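Side-chain contacts in interferon (Danio rerio, PDB 3PIV), which probably acts as a secreted antiviral cytokine of the type I interferon family, signalling by binding to a cytokine receptor: residues S146-Q149 against R150-I153; W77-N80 against T81-D84; I114-K117 against R118-R121; H90-S93 against S94-E98. One frame throughout, in Å; residues are numbered along the deposited sequence.

How the contacts relate
All four contacts are local, each about two turns of helix within an all-helical bundle of one chain, contact 2 including the residues just before its helix. Along the sequence the order is contact 2, contact 4, contact 3, contact 1. Contacts 2 and 4 share helix 79-101, the first at its start and the second further along, with centres about 20 Å apart. Contact 3 lies on helix 111-129 and contact 1 on the next helix, 134-158; their centres are about 16 Å apart, and they alone touch, where His147 reaches His119, Phe120 and Ile116. Contact 2 lies at the surface; the other three are partly buried in the helical-cytokine bundle.

Contact 1: residues S146-Q149 against R150-I153; sequences SHLQ and RMDI
The imidazole of His147, whose CB lies 4.2 Å from Met151 SD, is turned into the bundle, where three other rings meet it: His119 with the planes at about 40°, Phe120 at about 35°, and Phe35 edge-to-face. Both nitrogens are hydrogen-bonded, NE2 to His119 NE2 and ND1 to Tyr40 OH, a demand that suits histidine in a buried place with polar neighbours. The second flat group, the Asp152 carboxylate, divides its oxygens: OD1 is hydrogen-bonded to Thr14 OG1, while OD2 forms a salt bridge with Arg11 and accepts a hydrogen bond from a water 3.3 Å away. The same water donates to Gln149 O at 3.0 Å, so it bridges backbone and side chain three residues apart. The Met151 chain passes close by His147 O, its CG 3.0 Å away, and a bend at chi3 (88°) turns the methyl aside beyond SD. Its flexible thioether suits the interior; Leu148 CD2 comes only to 4.5 Å from Met151 SD. Arg150 instead curls outward, its CG 3.5 Å from Ser146 O and its guanidinium paired with Asp44. The backbone bond from Met151 N to His147 O, 2.7 Å, is one of three i to i+4 bonds across the turn. Helix 134-158 thus packs against helices 10-23, 37-44, 48-66 and 111-129, as in the helical-cytokine bundle.

Contact 2: residues W77-N80 against T81-D84; sequences WDQN and TVED
Asp78 and Thr81 meet in a helix N-cap: Asp78 stands just before helix 79-101, and its side chain folds back onto the first turn. Its CB is 3.5 Å from Thr81 OG1, and CG, swung anti to the backbone N (chi1 -173°), lies 3.6 Å from Thr81 OG1 and directs the carboxylate at the amide of Thr81. OD2 then takes two donors from the same residue, Thr81 OG1 at 2.9 Å and Thr81 N at 3.1 Å, both on its anti side. The hydroxyl approaches closer to the carboxylate plane than the amide, which is 34° out of it. Aspartate suits the place because its short chain reaches the amide three residues on and its charge is probably stabilised by the positive end of the helix dipole; threonine adds a second donor. Asp78 also makes a backbone bond with Met24, tying the cap to a neighbouring loop. One residue further along, Gln79 and Val82 run side by side, and Gln79 OE1, which also accepts a weak bond from Arg69, is 3.9 Å from Val82 CB. Glu83 forms a salt bridge with the same Arg69. The carbonyl oxygen Asp78 O accepts a hydrogen bond from Val82 N at 3.0 Å, in the carbonyl plane.

Contact 3: residues I114-K117 against R118-R121; sequences IRIK and RHFR
Ile116 and Phe120, a turn apart, lie side by side and point the same way, with Ile116 CD1 3.6 Å from Phe120 CE2. Ile116 CG1 lies 3.8 Å from Phe120 CE2, because it stands anti to the backbone N (chi1 -163°) and so runs up past the ring. The carbonyl oxygen of Ile116 lies at the ring's edge, in its plane, 3.3 Å from Phe120 CD2, while it also accepts a hydrogen bond from the backbone N of Phe120 at 3.0 Å. On the outer surface Ile114 CG2 sits over one face of the Arg118 guanidinium, 3.4 Å from NH2; the arginine's aliphatic stem and flat, charged end suit an exposed position where a methyl can cover part of it. This part of helix 111-129 is amphipathic, as in other four-helix cytokines, with Ile116, His119 and Phe120 buried and Arg118 and Arg121 turned outward. Arg121 CB rests 3.5 Å from Lys117 O. On the buried side Ile116 touches Thr58 and His61, and Phe120 touches Ile62 and Leu65, of helix 48-66. Phe120 also meets the ring of His61 with the planes at about 15°, and its side chain comes within about 6 Å of a bound nickel ion.

Contact 4: residues H90-S93 against S94-E98; sequences HRKS and SDLKE
Two torsions bring Ser93 and Lys97 together: Ser93 OG stands anti to the backbone N (chi1 180°), and the lysine chain, nearly straight as far as CE, turns at its last bond (chi4 81°). The result is a distance of 3.2 Å between Ser93 OG and Lys97 NZ, though the stronger partner of each is Asp60, whose OD1 bonds to the serine while OD2 forms a salt bridge with the lysine. A small hydroxyl suits the buried position and a long amine the exposed one, since both can reach the same carboxylate. On its way out Lys97 CG passes 3.4 Å from Ser93 O. The Lys92 methylenes pass obliquely by Leu96, with Lys92 CD 4.0 Å from Leu96 CD1; they bend through three successive torsions, and NZ ends in a weak bond to Trp6 O. The Asp95 carboxylate lies beside Arg91 O, 3.3 Å from CG, without bonding to it; that oxygen accepts Asp95 N-H, at 3.1 Å from N. Within the bundle this turn of helix 79-101 faces helix 48-66 through Ser93, Leu96 and Lys97 and helix 10-23 through Lys92, while Leu96 also packs on Cys4, which is disulfide-bonded to Cys99 of this same helix.

Contact 1: residues S146-Q149 against R150-I153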
loop_
_atom_site.group_PDB
_atom_site.type_symbol
_atom_site.label_atom_id
_atom_site.label_comp_id
_atom_site.label_asym_id
_atom_site.label_seq_id
_atom_site.Cartn_x
_atom_site.Cartn_y
_atom_site.Cartn_z
ATOM N N SER A 146 4.004 6.619 -3.042
ATOM C CA SER A 146 5.334 6.207 -2.603
ATOM C C SER A 146 5.426 4.730 -2.196
ATOM O O SER A 146 6.430 4.083 -2.452
ATOM C CB SER A 146 5.859 7.117 -1.496
ATOM O OG SER A 146 6.424 8.286 -2.068
ATOM N N HIS A 147 4.391 4.192 -1.558
ATOM C CA HIS A 147 4.410 2.773 -1.204
ATOM C C HIS A 147 4.447 1.951 -2.483
ATOM O O HIS A 147 5.193 0.976 -2.596
ATOM C CB HIS A 147 3.158 2.385 -0.404
ATOM C CG HIS A 147 3.194 2.812 1.030
ATOM N ND1 HIS A 147 3.875 2.111 1.999
ATOM C CD2 HIS A 147 2.626 3.871 1.656
ATOM C CE1 HIS A 147 3.738 2.724 3.161
ATOM N NE2 HIS A 147 2.975 3.788 2.981
ATOM N N LEU A 148 3.617 2.329 -3.446
ATOM C CA LEU A 148 3.501 1.534 -4.658
ATOM C C LEU A 148 4.851 1.512 -5.400
ATOM O O LEU A 148 5.234 0.485 -5.961
ATOM C CB LEU A 148 2.388 2.063 -5.571
ATOM C CG LEU A 148 0.938 1.919 -5.064
ATOM C CD1 LEU A 148 -0.029 2.626 -5.990
ATOM C CD2 LEU A 148 0.562 0.447 -4.912
ATOM N N GLN A 149 5.561 2.639 -5.386
ATOM C CA GLN A 149 6.854 2.741 -6.079
ATOM C C GLN A 149 7.883 1.850 -5.419
ATOM O O GLN A 149 8.551 1.092 -6.087
ATOM C CB GLN A 149 7.343 4.197 -6.145
ATOM C CG GLN A 149 6.633 4.999 -7.211
ATOM C CD GLN A 149 6.740 6.494 -7.029
ATOM O OE1 GLN A 149 7.007 6.993 -5.928
ATOM N NE2 GLN A 149 6.501 7.231 -8.113
ATOM N N ARG A 150 7.963 1.895 -4.096
ATOM C CA ARG A 150 8.908 1.050 -3.378
ATOM C C ARG A 150 8.522 -0.446 -3.371
ATOM O O ARG A 150 9.396 -1.313 -3.456
ATOM C CB ARG A 150 9.106 1.568 -1.957
ATOM C CG ARG A 150 9.692 2.992 -1.868
ATOM C CD ARG A 150 11.148 3.086 -2.338
ATOM N NE ARG A 150 12.070 2.216 -1.602
ATOM C CZ ARG A 150 12.786 2.584 -0.536
ATOM N NH1 ARG A 150 12.672 3.805 -0.051
ATOM N NH2 ARG A 150 13.596 1.719 0.062
ATOM N N MET A 151 7.230 -0.748 -3.256
ATOM C CA MET A 151 6.783 -2.137 -3.322
ATOM C C MET A 151 7.244 -2.805 -4.601
ATOM O O MET A 151 7.608 -3.959 -4.596
ATOM C CB MET A 151 5.260 -2.246 -3.185
ATOM C CG MET A 151 4.766 -1.917 -1.783
ATOM S SD MET A 151 2.996 -1.564 -1.756
ATOM C CE MET A 151 2.347 -3.226 -1.537
ATOM N N ASP A 152 7.239 -2.056 -5.690
ATOM C CA ASP A 152 7.629 -2.580 -6.995
ATOM C C ASP A 152 9.116 -2.968 -7.034
ATOM O O ASP A 152 9.510 -3.928 -7.697
ATOM C CB ASP A 152 7.322 -1.535 -8.069
ATOM C CG ASP A 152 7.705 -1.993 -9.455
ATOM O OD1 ASP A 152 6.977 -2.833 -10.034
ATOM O OD2 ASP A 152 8.730 -1.505 -9.968
ATOM N N ILE A 153 9.934 -2.216 -6.314
ATOM C CA ILE A 153 11.346 -2.528 -6.202
ATOM C C ILE A 153 11.504 -3.839 -5.446
ATOM O O ILE A 153 12.196 -4.744 -5.884
ATOM C CB ILE A 153 12.109 -1.407 -5.473
ATOM C CG1 ILE A 153 12.148 -0.142 -6.341
ATOM C CG2 ILE A 153 13.522 -1.855 -5.116
ATOM C CD1 ILE A 153 12.928 0.989 -5.707
HETATM O O HOH W 1 9.479 1.491 -8.883
#

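Contact 2: residues W77-N80 against T81-D84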
loop_
_atom_site.group_PDB
_atom_site.type_symbol
_atom_site.label_atom_id
_atom_site.label_comp_id
_atom_site.label_asym_id
_atom_site.label_seq_id
_atom_site.Cartn_x
_atom_site.Cartn_y
_atom_site.Cartn_z
ATOM N N TRP A 77 -12.574 12.798 -5.943
ATOM C CA TRP A 77 -12.048 11.598 -6.592
ATOM C C TRP A 77 -13.180 10.779 -7.189
ATOM O O TRP A 77 -14.289 10.769 -6.668
ATOM C CB TRP A 77 -11.275 10.719 -5.614
ATOM C CG TRP A 77 -10.083 11.371 -5.034
ATOM C CD1 TRP A 77 -9.504 12.539 -5.443
ATOM C CD2 TRP A 77 -9.305 10.896 -3.932
ATOM N NE1 TRP A 77 -8.421 12.825 -4.653
ATOM C CE2 TRP A 77 -8.273 11.827 -3.721
ATOM C CE3 TRP A 77 -9.381 9.773 -3.105
ATOM C CZ2 TRP A 77 -7.325 11.673 -2.712
ATOM C CZ3 TRP A 77 -8.435 9.615 -2.103
ATOM C CH2 TRP A 77 -7.422 10.566 -1.911
ATOM N N ASP A 78 -12.897 10.086 -8.281
ATOM C CA ASP A 78 -13.916 9.245 -8.886
ATOM C C ASP A 78 -14.014 7.962 -8.074
ATOM O O ASP A 78 -13.028 7.226 -7.982
ATOM C CB ASP A 78 -13.550 8.941 -10.337
ATOM C CG ASP A 78 -14.649 8.206 -11.059
ATOM O OD1 ASP A 78 -15.705 8.818 -11.286
ATOM O OD2 ASP A 78 -14.472 7.016 -11.379
ATOM N N GLN A 79 -15.184 7.701 -7.476
ATOM C CA GLN A 79 -15.306 6.567 -6.564
ATOM C C GLN A 79 -15.210 5.237 -7.284
ATOM O O GLN A 79 -14.788 4.255 -6.706
ATOM C CB GLN A 79 -16.594 6.607 -5.741
ATOM C CG GLN A 79 -16.597 7.662 -4.655
ATOM C CD GLN A 79 -15.494 7.478 -3.615
ATOM O OE1 GLN A 79 -15.073 6.353 -3.299
ATOM N NE2 GLN A 79 -15.030 8.596 -3.067
ATOM N N ASN A 80 -15.643 5.191 -8.531
ATOM C CA ASN A 80 -15.524 3.957 -9.278
ATOM C C ASN A 80 -14.050 3.659 -9.500
ATOM O O ASN A 80 -13.641 2.509 -9.486
ATOM C CB ASN A 80 -16.254 4.053 -10.618
ATOM C CG ASN A 80 -17.762 4.189 -10.456
ATOM O OD1 ASN A 80 -18.366 3.524 -9.621
ATOM N ND2 ASN A 80 -18.373 5.046 -11.268
ATOM N N THR A 81 -13.255 4.704 -9.715
ATOM C CA THR A 81 -11.811 4.512 -9.859
ATOM C C THR A 81 -11.229 4.034 -8.520
ATOM O O THR A 81 -10.370 3.150 -8.487
ATOM C CB THR A 81 -11.104 5.790 -10.348
ATOM O OG1 THR A 81 -11.700 6.221 -11.575
ATOM C CG2 THR A 81 -9.591 5.544 -10.568
ATOM N N VAL A 82 -11.717 4.582 -7.411
ATOM C CA VAL A 82 -11.282 4.078 -6.117
ATOM C C VAL A 82 -11.555 2.577 -6.009
ATOM O O VAL A 82 -10.671 1.783 -5.668
ATOM C CB VAL A 82 -11.952 4.799 -4.956
ATOM C CG1 VAL A 82 -11.515 4.153 -3.639
ATOM C CG2 VAL A 82 -11.584 6.274 -4.976
ATOM N N GLU A 83 -12.770 2.179 -6.347
ATOM C CA GLU A 83 -13.140 0.772 -6.254
ATOM C C GLU A 83 -12.226 -0.090 -7.139
ATOM O O GLU A 83 -11.793 -1.172 -6.747
ATOM C CB GLU A 83 -14.625 0.583 -6.615
ATOM C CG GLU A 83 -15.067 -0.881 -6.726
ATOM C CD GLU A 83 -15.081 -1.613 -5.395
ATOM O OE1 GLU A 83 -14.894 -0.978 -4.333
ATOM O OE2 GLU A 83 -15.270 -2.843 -5.404
ATOM N N ASP A 84 -11.934 0.381 -8.339
ATOM C CA ASP A 84 -11.022 -0.373 -9.195
ATOM C C ASP A 84 -9.649 -0.521 -8.542
ATOM O O ASP A 84 -9.026 -1.591 -8.607
ATOM C CB ASP A 84 -10.914 0.267 -10.578
ATOM C CG ASP A 84 -12.197 0.115 -11.387
ATOM O OD1 ASP A 84 -12.897 -0.899 -11.194
ATOM O OD2 ASP A 84 -12.500 1.003 -12.208
#

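Contact 3: residues I114-K117 against R118-R121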
loop_
_atom_site.group_PDB
_atom_site.type_symbol
_atom_site.label_atom_id
_atom_site.label_comp_id
_atom_site.label_asym_id
_atom_site.label_seq_id
_atom_site.Cartn_x
_atom_site.Cartn_y
_atom_site.Cartn_z
ATOM N N ILE A 114 4.858 -4.999 12.641
ATOM C CA ILE A 114 4.645 -3.971 13.648
ATOM C C ILE A 114 4.851 -2.551 13.097
ATOM O O ILE A 114 4.004 -1.675 13.283
ATOM C CB ILE A 114 5.576 -4.207 14.867
ATOM C CG1 ILE A 114 5.286 -5.588 15.491
ATOM C CG2 ILE A 114 5.416 -3.076 15.865
ATOM C CD1 ILE A 114 6.199 -6.000 16.625
ATOM N N ARG A 115 5.971 -2.323 12.415
ATOM C CA ARG A 115 6.294 -0.998 11.899
ATOM C C ARG A 115 5.326 -0.552 10.807
ATOM O O ARG A 115 4.849 0.576 10.840
ATOM C CB ARG A 115 7.743 -0.951 11.394
ATOM C CG ARG A 115 8.770 -1.372 12.457
ATOM C CD ARG A 115 10.191 -1.511 11.886
ATOM N NE ARG A 115 10.704 -0.249 11.349
ATOM C CZ ARG A 115 11.939 -0.072 10.885
ATOM N NH1 ARG A 115 12.797 -1.068 10.895
ATOM N NH2 ARG A 115 12.313 1.106 10.418
ATOM N N ILE A 116 5.031 -1.431 9.847
ATOM C CA ILE A 116 4.102 -1.059 8.777
ATOM C C ILE A 116 2.705 -0.750 9.330
ATOM O O ILE A 116 2.054 0.205 8.901
ATOM C CB ILE A 116 4.045 -2.104 7.621
ATOM C CG1 ILE A 116 3.402 -1.486 6.375
ATOM C CG2 ILE A 116 3.288 -3.390 8.040
ATOM C CD1 ILE A 116 4.134 -0.295 5.806
ATOM N N LYS A 117 2.209 -1.542 10.266
ATOM C CA LYS A 117 0.949 -1.243 10.916
ATOM C C LYS A 117 1.023 0.113 11.580
ATOM O O LYS A 117 0.192 0.930 11.410
ATOM C CB LYS A 117 0.625 -2.271 11.948
ATOM C CG LYS A 117 -0.699 -2.077 12.543
ATOM C CD LYS A 117 -1.034 -3.055 13.591
ATOM C CE LYS A 117 -2.483 -3.470 13.525
ATOM N NZ LYS A 117 -2.990 -4.123 14.762
ATOM N N ARG A 118 2.086 0.320 12.323
ATOM C CA ARG A 118 2.311 1.591 12.993
ATOM C C ARG A 118 2.237 2.775 12.010
ATOM O O ARG A 118 1.636 3.818 12.299
ATOM C CB ARG A 118 3.671 1.532 13.684
ATOM C CG ARG A 118 4.012 2.690 14.583
ATOM C CD ARG A 118 5.394 2.452 15.219
ATOM N NE ARG A 118 5.347 1.473 16.306
ATOM C CZ ARG A 118 6.281 0.555 16.537
ATOM N NH1 ARG A 118 7.349 0.461 15.752
ATOM N NH2 ARG A 118 6.147 -0.273 17.560
ATOM N N HIS A 119 2.847 2.619 10.841
ATOM C CA HIS A 119 2.779 3.676 9.845
ATOM C C HIS A 119 1.345 3.922 9.349
ATOM O O HIS A 119 0.892 5.060 9.253
ATOM C CB HIS A 119 3.722 3.374 8.680
ATOM C CG HIS A 119 3.423 4.158 7.443
ATOM N ND1 HIS A 119 3.571 5.527 7.376
ATOM C CD2 HIS A 119 2.983 3.767 6.224
ATOM C CE1 HIS A 119 3.248 5.945 6.164
ATOM N NE2 HIS A 119 2.875 4.899 5.450
ATOM N N PHE A 120 0.614 2.861 9.043
ATOM C CA PHE A 120 -0.736 3.056 8.532
ATOM C C PHE A 120 -1.679 3.602 9.589
ATOM O O PHE A 120 -2.601 4.345 9.274
ATOM C CB PHE A 120 -1.268 1.786 7.861
ATOM C CG PHE A 120 -0.795 1.643 6.456
ATOM C CD1 PHE A 120 -1.535 2.181 5.406
ATOM C CD2 PHE A 120 0.426 1.049 6.184
ATOM C CE1 PHE A 120 -1.080 2.087 4.097
ATOM C CE2 PHE A 120 0.897 0.953 4.878
ATOM C CZ PHE A 120 0.140 1.472 3.828
ATOM N N ARG A 121 -1.431 3.261 10.830
ATOM C CA ARG A 121 -2.118 3.846 11.960
ATOM C C ARG A 121 -1.959 5.341 11.963
ATOM O O ARG A 121 -2.903 6.077 12.159
ATOM C CB ARG A 121 -1.531 3.354 13.263
ATOM C CG ARG A 121 -2.307 2.398 13.961
ATOM C CD ARG A 121 -3.735 2.803 14.231
ATOM N NE ARG A 121 -4.587 1.623 14.214
ATOM C CZ ARG A 121 -5.458 1.264 15.144
ATOM N NH1 ARG A 121 -5.682 2.019 16.214
ATOM N NH2 ARG A 121 -6.122 0.127 14.969
#

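Contact 4: residues H90-S93 against S94-E98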
loop_
_atom_site.group_PDB
_atom_site.type_symbol
_atom_site.label_atom_id
_atom_site.label_comp_id
_atom_site.label_asym_id
_atom_site.label_seq_id
_atom_site.Cartn_x
_atom_site.Cartn_y
_atom_site.Cartn_z
ATOM N N HIS A 90 -6.458 -6.001 -4.380
ATOM C CA HIS A 90 -6.963 -7.118 -3.579
ATOM C C HIS A 90 -6.693 -8.432 -4.277
ATOM O O HIS A 90 -6.382 -9.432 -3.640
ATOM C CB HIS A 90 -8.464 -7.007 -3.264
ATOM C CG HIS A 90 -9.030 -8.270 -2.686
ATOM N ND1 HIS A 90 -8.731 -8.702 -1.410
ATOM C CD2 HIS A 90 -9.836 -9.218 -3.220
ATOM C CE1 HIS A 90 -9.336 -9.854 -1.179
ATOM N NE2 HIS A 90 -10.014 -10.191 -2.263
ATOM N N ARG A 91 -6.834 -8.429 -5.599
ATOM C CA ARG A 91 -6.559 -9.633 -6.384
ATOM C C ARG A 91 -5.096 -10.083 -6.312
ATOM O O ARG A 91 -4.823 -11.262 -6.157
ATOM C CB ARG A 91 -6.961 -9.425 -7.838
ATOM C CG ARG A 91 -8.432 -9.125 -8.036
ATOM C CD ARG A 91 -8.692 -8.743 -9.482
ATOM N NE ARG A 91 -9.881 -7.908 -9.615
ATOM C CZ ARG A 91 -9.933 -6.794 -10.341
ATOM N NH1 ARG A 91 -8.856 -6.376 -11.011
ATOM N NH2 ARG A 91 -11.064 -6.099 -10.400
ATOM N N LYS A 92 -4.155 -9.152 -6.436
ATOM C CA LYS A 92 -2.745 -9.503 -6.317
ATOM C C LYS A 92 -2.478 -9.981 -4.905
ATOM O O LYS A 92 -1.812 -10.995 -4.686
ATOM C CB LYS A 92 -1.842 -8.320 -6.646
ATOM C CG LYS A 92 -0.358 -8.616 -6.401
ATOM C CD LYS A 92 0.021 -9.997 -6.935
ATOM C CE LYS A 92 0.292 -9.992 -8.433
ATOM N NZ LYS A 92 1.503 -9.200 -8.736
ATOM N N SER A 93 -3.027 -9.262 -3.935
ATOM C CA SER A 93 -2.816 -9.637 -2.552
ATOM C C SER A 93 -3.345 -11.043 -2.284
ATOM O O SER A 93 -2.669 -11.867 -1.684
ATOM C CB SER A 93 -3.463 -8.624 -1.617
ATOM O OG SER A 93 -3.252 -9.007 -0.275
ATOM N N SER A 94 -4.564 -11.315 -2.725
ATOM C CA SER A 94 -5.132 -12.648 -2.562
ATOM C C SER A 94 -4.275 -13.765 -3.220
ATOM O O SER A 94 -4.194 -14.867 -2.702
ATOM C CB SER A 94 -6.561 -12.680 -3.102
ATOM O OG SER A 94 -6.980 -14.019 -3.231
ATOM N N ASP A 95 -3.649 -13.483 -4.358
ATOM C CA ASP A 95 -2.712 -14.445 -4.952
ATOM C C ASP A 95 -1.468 -14.686 -4.091
ATOM O O ASP A 95 -1.080 -15.830 -3.864
ATOM C CB ASP A 95 -2.298 -14.011 -6.362
ATOM C CG ASP A 95 -3.467 -14.000 -7.338
ATOM O OD1 ASP A 95 -4.517 -14.573 -7.006
ATOM O OD2 ASP A 95 -3.337 -13.411 -8.429
ATOM N N LEU A 96 -0.839 -13.605 -3.629
ATOM C CA LEU A 96 0.336 -13.698 -2.761
ATOM C C LEU A 96 0.062 -14.423 -1.449
ATOM O O LEU A 96 0.944 -15.098 -0.911
ATOM C CB LEU A 96 0.914 -12.304 -2.471
ATOM C CG LEU A 96 1.598 -11.659 -3.680
ATOM C CD1 LEU A 96 1.901 -10.194 -3.443
ATOM C CD2 LEU A 96 2.870 -12.426 -4.024
ATOM N N LYS A 97 -1.155 -14.277 -0.929
ATOM C CA LYS A 97 -1.533 -14.965 0.301
ATOM C C LYS A 97 -1.383 -16.475 0.125
ATOM O O LYS A 97 -1.140 -17.209 1.077
ATOM C CB LYS A 97 -2.975 -14.632 0.694
ATOM C CG LYS A 97 -3.157 -13.274 1.354
ATOM C CD LYS A 97 -4.639 -12.954 1.516
ATOM C CE LYS A 97 -4.902 -11.941 2.620
ATOM N NZ LYS A 97 -4.647 -10.604 2.112
ATOM N N GLU A 98 -1.539 -16.940 -1.102
ATOM C CA GLU A 98 -1.343 -18.354 -1.367
ATOM C C GLU A 98 0.095 -18.773 -1.002
ATOM O O GLU A 98 0.297 -19.758 -0.297
ATOM C CB GLU A 98 -1.695 -18.682 -2.818
ATOM C CG GLU A 98 -1.498 -20.133 -3.201
ATOM C CD GLU A 98 -1.751 -20.381 -4.678
ATOM O OE1 GLU A 98 -2.939 -20.417 -5.080
ATOM O OE2 GLU A 98 -0.763 -20.533 -5.438
#